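Side-chain contacts in Cow rumen GH26 endo-mannanase (Metagenome, PDB 6UEH), which probably hydrolyses internal beta-1,4-mannosidic linkages of mannans such as galactomannan, as a family GH26 endo-mannanase that carries a calcium-binding accessory domain: residues K280-D283 and Y284-A288; Y343-D346 and K347-E351; P244-F247 and D248-E251; A293-L296 and Q297-Q300. All coordinates share one frame; numbering follows the deposited sequence.

In the fold
Three of the four contacts lie on two neighbouring helices of the family GH26 barrel, and the fourth on a loop ahead of the first helix. Interactions 1 and 4 share helix 280-301, their centres about 19 Å apart. Interaction 2, on helix 334-351, touches both: Tyr343 OH lies 2.7 Å from Asn286 OD1 of interaction 1, and Leu348 CD1 packs 3.9 Å from Leu296 CD1 of interaction 4. Interaction 3 joins interaction 1 through Lys280, whose NZ is 2.6 Å from Tyr250 O and 2.8 Å from Phe247 O. As in other GH26 enzymes, the catalytic centre probably lies at the C-terminal ends of the barrel strands; no residue described here is known to be catalytic. The calcium ion belongs to the CBM6 domain.

Interaction 1 of 4, residues K280-D283 and Y284-A288; sequences KEND and YWNEA
The opening turns of helix 280-301 place Asn282 and Asn286 one turn apart on the same flank, a worked case of how i to i+4 spacing lines up side chains. The backbone is regular: Tyr284 N donates to Lys280 O over 2.9 Å, and the next three amides repeat the step, ending with Glu287 N to Asp283 O at 3.1 Å. Asn286 turns its CG away from its own carbonyl carbon (chi1 -77°), which lays the amide back over the preceding turn, its CG 3.2 Å from Asn282 O. There ND2 stands 3.2 Å from Asn282 OD1, with the two amide planes nearly perpendicular at 80°. In the (beta/alpha)8 barrel this helix links strands 234-238 and 306-309, and the flank bearing the two asparagines faces helix 334-351. Both amides converge on the hydroxyl of Tyr343: Asn286 through OD1, Asn282 through ND2, which also bonds Cys274 O. Were Asn286 an alanine, the Tyr343 hydroxyl would probably lose one of its two asparagine partners and a gap would open beside the Asn282 amide. Next to them, the Trp285 ring meets those of Tyr343 and Trp328. On another side, Glu287 CG rests 3.3 Å from Asp283 O, while the acids of these two residues stay well separated, Asp283 OD2 lying 6.9 Å from Glu287 OE2. Lys280 and Tyr284 send their polar ends to backbone carbonyls before the helix, NZ to those of Tyr250 and Phe247 and OH to that of Asn242.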
# COMPACT_ATOMS: atom_id res chain seq x y z
N LYS A 280 12.96 -2.36 -31.37
CA LYS A 280 13.57 -3.53 -30.74
C LYS A 280 13.10 -3.67 -29.30
O LYS A 280 12.97 -4.78 -28.78
CB LYS A 280 15.10 -3.44 -30.80
CG LYS A 280 15.81 -4.69 -30.31
CD LYS A 280 17.29 -4.65 -30.65
CE LYS A 280 17.97 -3.45 -30.00
NZ LYS A 280 19.39 -3.33 -30.43
N GLU A 281 12.83 -2.53 -28.65
CA GLU A 281 12.27 -2.53 -27.31
C GLU A 281 10.94 -3.28 -27.29
O GLU A 281 10.69 -4.11 -26.41
CB GLU A 281 12.07 -1.10 -26.79
CG GLU A 281 13.32 -0.44 -26.23
CD GLU A 281 14.18 0.22 -27.30
OE1 GLU A 281 13.89 0.03 -28.50
OE2 GLU A 281 15.15 0.92 -26.93
N ASN A 282 10.10 -2.99 -28.27
CA ASN A 282 8.79 -3.62 -28.36
C ASN A 282 8.90 -5.10 -28.69
O ASN A 282 8.14 -5.92 -28.15
CB ASN A 282 7.94 -2.91 -29.42
CG ASN A 282 6.56 -3.52 -29.56
OD1 ASN A 282 6.23 -4.12 -30.58
ND2 ASN A 282 5.74 -3.36 -28.52
N ASP A 283 9.83 -5.45 -29.57
CA ASP A 283 10.05 -6.84 -29.94
C ASP A 283 10.52 -7.67 -28.75
O ASP A 283 10.06 -8.79 -28.54
CB ASP A 283 11.06 -6.95 -31.09
CG ASP A 283 10.47 -6.54 -32.43
OD1 ASP A 283 9.23 -6.51 -32.56
OD2 ASP A 283 11.26 -6.27 -33.36
N TYR A 284 11.44 -7.11 -27.96
CA TYR A 284 11.91 -7.81 -26.76
C TYR A 284 10.79 -7.95 -25.74
O TYR A 284 10.57 -9.03 -25.20
CB TYR A 284 13.10 -7.10 -26.11
CG TYR A 284 13.46 -7.76 -24.79
CD1 TYR A 284 14.13 -8.97 -24.77
CD2 TYR A 284 13.09 -7.19 -23.58
CE1 TYR A 284 14.44 -9.60 -23.58
CE2 TYR A 284 13.40 -7.81 -22.38
CZ TYR A 284 14.08 -9.01 -22.39
OH TYR A 284 14.39 -9.63 -21.20
N TRP A 285 10.11 -6.84 -25.48
CA TRP A 285 9.00 -6.79 -24.53
C TRP A 285 7.95 -7.84 -24.89
O TRP A 285 7.46 -8.56 -24.02
CB TRP A 285 8.40 -5.37 -24.52
CG TRP A 285 7.26 -5.10 -23.56
CD1 TRP A 285 6.09 -4.46 -23.86
CD2 TRP A 285 7.18 -5.42 -22.16
NE1 TRP A 285 5.29 -4.37 -22.75
CE2 TRP A 285 5.94 -4.95 -21.69
CE3 TRP A 285 8.04 -6.07 -21.27
CZ2 TRP A 285 5.53 -5.11 -20.37
CZ3 TRP A 285 7.64 -6.22 -19.95
CH2 TRP A 285 6.39 -5.75 -19.52
N ASN A 286 7.64 -7.96 -26.17
CA ASN A 286 6.68 -8.96 -26.64
C ASN A 286 7.16 -10.39 -26.43
O ASN A 286 6.37 -11.27 -26.09
CB ASN A 286 6.34 -8.73 -28.11
CG ASN A 286 5.38 -7.58 -28.32
OD1 ASN A 286 4.60 -7.25 -27.42
ND2 ASN A 286 5.43 -6.97 -29.49
N GLU A 287 8.46 -10.63 -26.63
CA GLU A 287 9.03 -11.95 -26.39
C GLU A 287 8.95 -12.32 -24.91
O GLU A 287 8.64 -13.46 -24.57
CB GLU A 287 10.48 -12.01 -26.86
CG GLU A 287 10.67 -12.04 -28.36
CD GLU A 287 12.09 -12.37 -28.76
OE1 GLU A 287 12.84 -12.89 -27.90
OE2 GLU A 287 12.47 -12.12 -29.92
N ALA A 288 9.23 -11.35 -24.05
CA ALA A 288 9.16 -11.58 -22.61
C ALA A 288 7.72 -11.85 -22.17
O ALA A 288 7.47 -12.73 -21.34
CB ALA A 288 9.72 -10.38 -21.85

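Interaction 2 of 4, residues Y343-D346 and K347-E351; sequences YLYD and KLTNE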
# COMPACT_ATOMS: atom_id res chain seq x y z
N TYR A 343 -0.97 -1.94 -21.79
CA TYR A 343 -0.44 -2.77 -22.86
C TYR A 343 -0.37 -4.23 -22.43
O TYR A 343 -0.86 -5.11 -23.14
CB TYR A 343 0.96 -2.28 -23.28
CG TYR A 343 1.56 -3.01 -24.47
CD1 TYR A 343 2.27 -4.19 -24.29
CD2 TYR A 343 1.43 -2.50 -25.76
CE1 TYR A 343 2.83 -4.85 -25.37
CE2 TYR A 343 1.99 -3.16 -26.84
CZ TYR A 343 2.69 -4.33 -26.64
OH TYR A 343 3.24 -4.99 -27.72
N LEU A 344 0.23 -4.47 -21.27
CA LEU A 344 0.37 -5.83 -20.74
C LEU A 344 -0.99 -6.45 -20.45
O LEU A 344 -1.24 -7.61 -20.78
CB LEU A 344 1.23 -5.82 -19.48
CG LEU A 344 1.41 -7.17 -18.78
CD1 LEU A 344 2.10 -8.18 -19.70
CD2 LEU A 344 2.19 -7.01 -17.48
N TYR A 345 -1.87 -5.66 -19.83
CA TYR A 345 -3.22 -6.11 -19.50
C TYR A 345 -3.97 -6.54 -20.76
O TYR A 345 -4.57 -7.62 -20.79
CB TYR A 345 -3.99 -5.00 -18.79
CG TYR A 345 -5.35 -5.39 -18.24
CD1 TYR A 345 -6.45 -5.50 -19.08
CD2 TYR A 345 -5.54 -5.62 -16.89
CE1 TYR A 345 -7.70 -5.84 -18.59
CE2 TYR A 345 -6.78 -5.96 -16.38
CZ TYR A 345 -7.86 -6.07 -17.24
OH TYR A 345 -9.10 -6.41 -16.75
N ASP A 346 -3.93 -5.70 -21.78
CA ASP A 346 -4.61 -5.99 -23.04
C ASP A 346 -3.99 -7.19 -23.75
O ASP A 346 -4.71 -8.02 -24.31
CB ASP A 346 -4.59 -4.77 -23.96
CG ASP A 346 -5.46 -3.63 -23.44
OD1 ASP A 346 -6.26 -3.87 -22.51
OD2 ASP A 346 -5.34 -2.51 -23.97
N LYS A 347 -2.66 -7.27 -23.74
CA LYS A 347 -1.96 -8.37 -24.39
C LYS A 347 -2.31 -9.72 -23.76
O LYS A 347 -2.61 -10.68 -24.47
CB LYS A 347 -0.45 -8.15 -24.34
CG LYS A 347 0.11 -7.40 -25.54
CD LYS A 347 -0.04 -8.21 -26.82
CE LYS A 347 0.63 -7.51 -28.00
NZ LYS A 347 -0.01 -6.21 -28.34
N LEU A 348 -2.26 -9.79 -22.44
CA LEU A 348 -2.51 -11.05 -21.74
C LEU A 348 -3.97 -11.49 -21.83
O LEU A 348 -4.25 -12.68 -22.03
CB LEU A 348 -2.10 -10.95 -20.27
CG LEU A 348 -0.60 -10.85 -19.95
CD1 LEU A 348 -0.35 -11.06 -18.47
CD2 LEU A 348 0.20 -11.84 -20.79
N THR A 349 -4.90 -10.55 -21.69
CA THR A 349 -6.32 -10.89 -21.66
C THR A 349 -6.91 -11.11 -23.05
O THR A 349 -7.74 -11.99 -23.25
CB THR A 349 -7.16 -9.82 -20.93
OG1 THR A 349 -7.04 -8.56 -21.61
CG2 THR A 349 -6.71 -9.66 -19.49
N ASN A 350 -6.47 -10.31 -24.02
CA ASN A 350 -7.04 -10.40 -25.36
C ASN A 350 -6.26 -11.34 -26.28
O ASN A 350 -6.81 -12.31 -26.79
CB ASN A 350 -7.12 -9.01 -26.00
CG ASN A 350 -8.09 -8.10 -25.27
OD1 ASN A 350 -9.17 -8.53 -24.87
ND2 ASN A 350 -7.71 -6.84 -25.10
N GLU A 351 -4.98 -11.05 -26.49
CA GLU A 351 -4.17 -11.83 -27.42
C GLU A 351 -3.87 -13.23 -26.90
O GLU A 351 -3.86 -14.20 -27.66
CB GLU A 351 -2.87 -11.09 -27.74
CG GLU A 351 -1.98 -11.80 -28.74
CD GLU A 351 -1.08 -10.84 -29.50
OE1 GLU A 351 -1.61 -10.00 -30.26
OE2 GLU A 351 0.16 -10.92 -29.33
O HOH W 1 -1.35 -4.56 -26.01
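Tyr345 O is gripped twice by Thr349, one turn further along helix 334-351: the backbone N donates over 3.1 Å and OG1 over 2.8 Å, the two donors arriving from opposite faces of the carbonyl plane. This is the familiar way a threonine hides its hydroxyl in an alpha-helix, here the one joining strands 306-309 and 357-362 of the (beta/alpha)8 barrel. A chi1 of 61° sets OG1 between the backbone N and the carbonyl carbon and carries CG2 over one face of the Tyr345 ring, 4.0 Å from its CE1. That ring reaches on to Ser146 through its OH. Across the helix, Lys347 bends at chi2 and chi4 and crosses the Tyr343 side chain at a slant. Lys347 CG lies 3.7 Å from Tyr343 CE1, and NZ meets the ring obliquely near the hydroxyl. The hydroxyl itself bonds Asn286 and Asn282. A water bridges the ammonium to the backbone, donating to Tyr343 O and accepting from Lys347 NZ, its oxygen 3.2 Å from NZ. The apolar side of the same turns faces helix 280-301 and strand 357-362, where Leu344 CD1 rests 3.8 Å from Leu348 CG.

Interaction 3 of 4, residues P244-F247 and D248-E251; sequences PKDF and DSYE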
# COMPACT_ATOMS: atom_id res chain seq x y z
N PRO A 244 18.40 -6.15 -21.26
CA PRO A 244 19.85 -6.05 -21.40
C PRO A 244 20.36 -4.67 -20.99
O PRO A 244 19.73 -3.67 -21.34
CB PRO A 244 20.09 -6.29 -22.90
CG PRO A 244 18.87 -7.03 -23.36
CD PRO A 244 17.74 -6.48 -22.54
N LYS A 245 21.46 -4.62 -20.25
CA LYS A 245 22.06 -3.34 -19.87
C LYS A 245 22.50 -2.59 -21.12
O LYS A 245 22.16 -1.43 -21.32
CB LYS A 245 23.25 -3.55 -18.94
CG LYS A 245 22.91 -4.12 -17.58
CD LYS A 245 24.17 -4.26 -16.73
CE LYS A 245 23.86 -4.82 -15.35
NZ LYS A 245 25.11 -4.97 -14.54
N ASP A 246 23.27 -3.28 -21.97
CA ASP A 246 23.71 -2.74 -23.24
C ASP A 246 22.74 -3.15 -24.34
O ASP A 246 22.94 -4.15 -25.03
CB ASP A 246 25.13 -3.22 -23.56
CG ASP A 246 25.64 -2.70 -24.90
OD1 ASP A 246 25.13 -1.67 -25.37
OD2 ASP A 246 26.56 -3.33 -25.46
N PHE A 247 21.67 -2.37 -24.51
CA PHE A 247 20.61 -2.73 -25.43
C PHE A 247 20.93 -2.32 -26.87
O PHE A 247 20.30 -2.81 -27.80
CB PHE A 247 19.29 -2.09 -24.99
CG PHE A 247 18.07 -2.72 -25.61
CD1 PHE A 247 17.72 -4.02 -25.30
CD2 PHE A 247 17.28 -2.00 -26.49
CE1 PHE A 247 16.60 -4.60 -25.87
CE2 PHE A 247 16.16 -2.58 -27.06
CZ PHE A 247 15.82 -3.88 -26.75
N ASP A 248 21.90 -1.43 -27.03
CA ASP A 248 22.29 -0.98 -28.36
C ASP A 248 22.90 -2.11 -29.19
O ASP A 248 22.61 -2.24 -30.38
CB ASP A 248 23.29 0.18 -28.27
CG ASP A 248 22.66 1.46 -27.75
OD1 ASP A 248 21.43 1.61 -27.89
OD2 ASP A 248 23.40 2.31 -27.22
N SER A 249 23.73 -2.93 -28.55
CA SER A 249 24.40 -4.02 -29.26
C SER A 249 23.58 -5.30 -29.24
O SER A 249 23.89 -6.26 -29.94
CB SER A 249 25.78 -4.28 -28.64
OG SER A 249 25.66 -4.85 -27.35
N TYR A 250 22.52 -5.31 -28.43
CA TYR A 250 21.66 -6.48 -28.33
C TYR A 250 20.87 -6.71 -29.61
O TYR A 250 20.40 -5.76 -30.25
CB TYR A 250 20.69 -6.34 -27.15
CG TYR A 250 19.63 -7.41 -27.10
CD1 TYR A 250 19.91 -8.67 -26.60
CD2 TYR A 250 18.34 -7.15 -27.56
CE1 TYR A 250 18.93 -9.66 -26.55
CE2 TYR A 250 17.36 -8.13 -27.52
CZ TYR A 250 17.66 -9.38 -27.02
OH TYR A 250 16.69 -10.36 -26.98
N GLU A 251 20.74 -7.98 -30.00
CA GLU A 251 19.85 -8.37 -31.08
C GLU A 251 18.95 -9.50 -30.57
O GLU A 251 19.33 -10.25 -29.67
CB GLU A 251 20.63 -8.81 -32.31
CG GLU A 251 21.79 -7.90 -32.66
CD GLU A 251 22.46 -8.25 -33.97
OE1 GLU A 251 22.33 -9.41 -34.41
OE2 GLU A 251 23.12 -7.36 -34.55
O HOH W 2 23.80 0.33 -25.03
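Among the polar contacts, Ser249 OG donates to Asp246 OD2 over a short 2.6 Å, dropping onto the carboxylate from above its plane, 66° out of it, and not from its rim. The second polar link is weak: Tyr250 N to Phe247 O, 3.4 Å. It closes a type I beta turn with Asp248 and Ser249 at its corners, in the loop between strands 243-244 and 261-262 of the barrel domain. The start of the turn is tied to a neighbouring loop, where Phe247 N bonds Thr268 OG1 and the Phe247 ring meets that of Phe269 edge-to-face. The apolar contacts centre on Tyr250. Its CG lies opposite the backbone N (chi1 171°), which brings the ring beside that of Phe247. The two rings are nearly parallel but slid apart, with centroids 5.5 Å from each other, and Phe247 CE1 meets Tyr250 CD2 at 3.5 Å. Over one face of the tyrosine lies Pro244, a CH-pi contact with CG 4.0 Å from the ring centroid and 19° off the normal; the same CG sits at the edge of the Phe247 ring. With a serine in place of Tyr250, Pro244 and Phe247 would probably lose their shared apolar partner, opening a gap beside Leu213 and Val256.

Interaction 4 of 4, residues A293-L296 and Q297-Q300; sequences AEQL and QRLQ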
# COMPACT_ATOMS: atom_id res chain seq x y z
N ALA A 293 3.33 -15.47 -20.63
CA ALA A 293 1.99 -15.95 -20.93
C ALA A 293 1.95 -17.46 -21.05
O ALA A 293 0.96 -18.10 -20.69
CB ALA A 293 1.47 -15.31 -22.21
N GLU A 294 3.05 -18.03 -21.55
CA GLU A 294 3.17 -19.47 -21.70
C GLU A 294 3.02 -20.16 -20.35
O GLU A 294 2.36 -21.19 -20.24
CB GLU A 294 4.52 -19.82 -22.33
CG GLU A 294 4.75 -21.31 -22.54
CD GLU A 294 6.06 -21.61 -23.25
OE1 GLU A 294 6.41 -22.80 -23.38
OE2 GLU A 294 6.75 -20.65 -23.67
N GLN A 295 3.62 -19.58 -19.32
CA GLN A 295 3.53 -20.14 -17.98
C GLN A 295 2.17 -19.89 -17.34
O GLN A 295 1.61 -20.77 -16.68
CB GLN A 295 4.64 -19.57 -17.09
CG GLN A 295 6.03 -19.93 -17.59
CD GLN A 295 6.19 -21.42 -17.82
OE1 GLN A 295 5.80 -22.24 -16.98
NE2 GLN A 295 6.74 -21.79 -18.97
N LEU A 296 1.63 -18.69 -17.56
CA LEU A 296 0.32 -18.34 -17.01
C LEU A 296 -0.79 -19.18 -17.63
O LEU A 296 -1.80 -19.46 -16.98
CB LEU A 296 0.04 -16.85 -17.24
CG LEU A 296 0.99 -15.91 -16.50
CD1 LEU A 296 0.65 -14.45 -16.77
CD2 LEU A 296 0.97 -16.20 -15.00
N GLN A 297 -0.59 -19.58 -18.88
CA GLN A 297 -1.55 -20.43 -19.58
C GLN A 297 -1.61 -21.82 -18.95
O GLN A 297 -2.68 -22.41 -18.83
CB GLN A 297 -1.20 -20.54 -21.06
CG GLN A 297 -2.16 -21.40 -21.86
CD GLN A 297 -3.56 -20.82 -21.92
OE1 GLN A 297 -3.74 -19.65 -22.27
NE2 GLN A 297 -4.56 -21.63 -21.57
N ARG A 298 -0.45 -22.33 -18.55
CA ARG A 298 -0.37 -23.61 -17.86
C ARG A 298 -1.21 -23.56 -16.58
O ARG A 298 -1.95 -24.50 -16.27
CB ARG A 298 1.08 -23.97 -17.53
CG ARG A 298 1.99 -24.14 -18.74
CD ARG A 298 3.43 -24.36 -18.30
NE ARG A 298 3.57 -25.61 -17.57
CZ ARG A 298 4.56 -25.87 -16.72
NH1 ARG A 298 5.47 -24.94 -16.47
NH2 ARG A 298 4.62 -27.04 -16.10
N LEU A 299 -1.10 -22.45 -15.85
CA LEU A 299 -1.91 -22.24 -14.65
C LEU A 299 -3.39 -22.23 -15.01
O LEU A 299 -4.20 -22.89 -14.35
CB LEU A 299 -1.53 -20.93 -13.96
CG LEU A 299 -0.13 -20.86 -13.35
CD1 LEU A 299 0.07 -19.54 -12.61
CD2 LEU A 299 0.11 -22.04 -12.43
N GLN A 300 -3.75 -21.49 -16.06
CA GLN A 300 -5.14 -21.42 -16.49
C GLN A 300 -5.65 -22.80 -16.93
O GLN A 300 -6.78 -23.17 -16.63
CB GLN A 300 -5.32 -20.40 -17.62
CG GLN A 300 -6.77 -20.28 -18.09
CD GLN A 300 -7.04 -18.99 -18.86
OE1 GLN A 300 -7.38 -17.97 -18.27
NE2 GLN A 300 -6.89 -19.05 -20.18
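Ala293 O and Leu296 O accept firm helical bonds, from Gln297 N at 2.8 Å and Gln300 N at 3.0 Å, while the two rungs between them are weak, Arg298 N to Glu294 O being 3.5 Å and Leu299 N to Gln295 O 3.3 Å. Beside these slackened rungs, Gln295 and Arg298 lie alongside each other and point the same way. Gln295 folds at its second torsion, and Arg298 bends at its third (chi3 65°), so that NH1 swings round to Gln295 OE1 at 2.8 Å. The bond is moderately bent, with an N-H...O angle of 150°. OE1 offers a lone pair in its own carbonyl plane and sits near the guanidinium plane, although the two flat groups stand 80° to one another. The aliphatic part of the arginine takes part too, its CG passing 3.3 Å from Glu294 O. In the (beta/alpha)8 barrel this is the later half of helix 280-301, and the pair looks onto helix 220-230: Thr221 OG1 bonds Gln295 OE1 as well, and Glu222 forms a salt bridge with Arg298 NH2. With NH1 on Gln295 and NH2 on Glu222, the guanidinium is probably restrained from turning. The barrel-facing side is apolar. Leu296 CD2 and Leu299 CD1 are 4.2 Å apart and both side chains rest on Leu306 of strand 306-309, Leu296 also touching Leu348 and Leu299 reaching Val224 and Ile225. Gln300 turns instead to the loop before strand 357-362, its amide bonding His355 N through OE1 and Asp353 O through NE2.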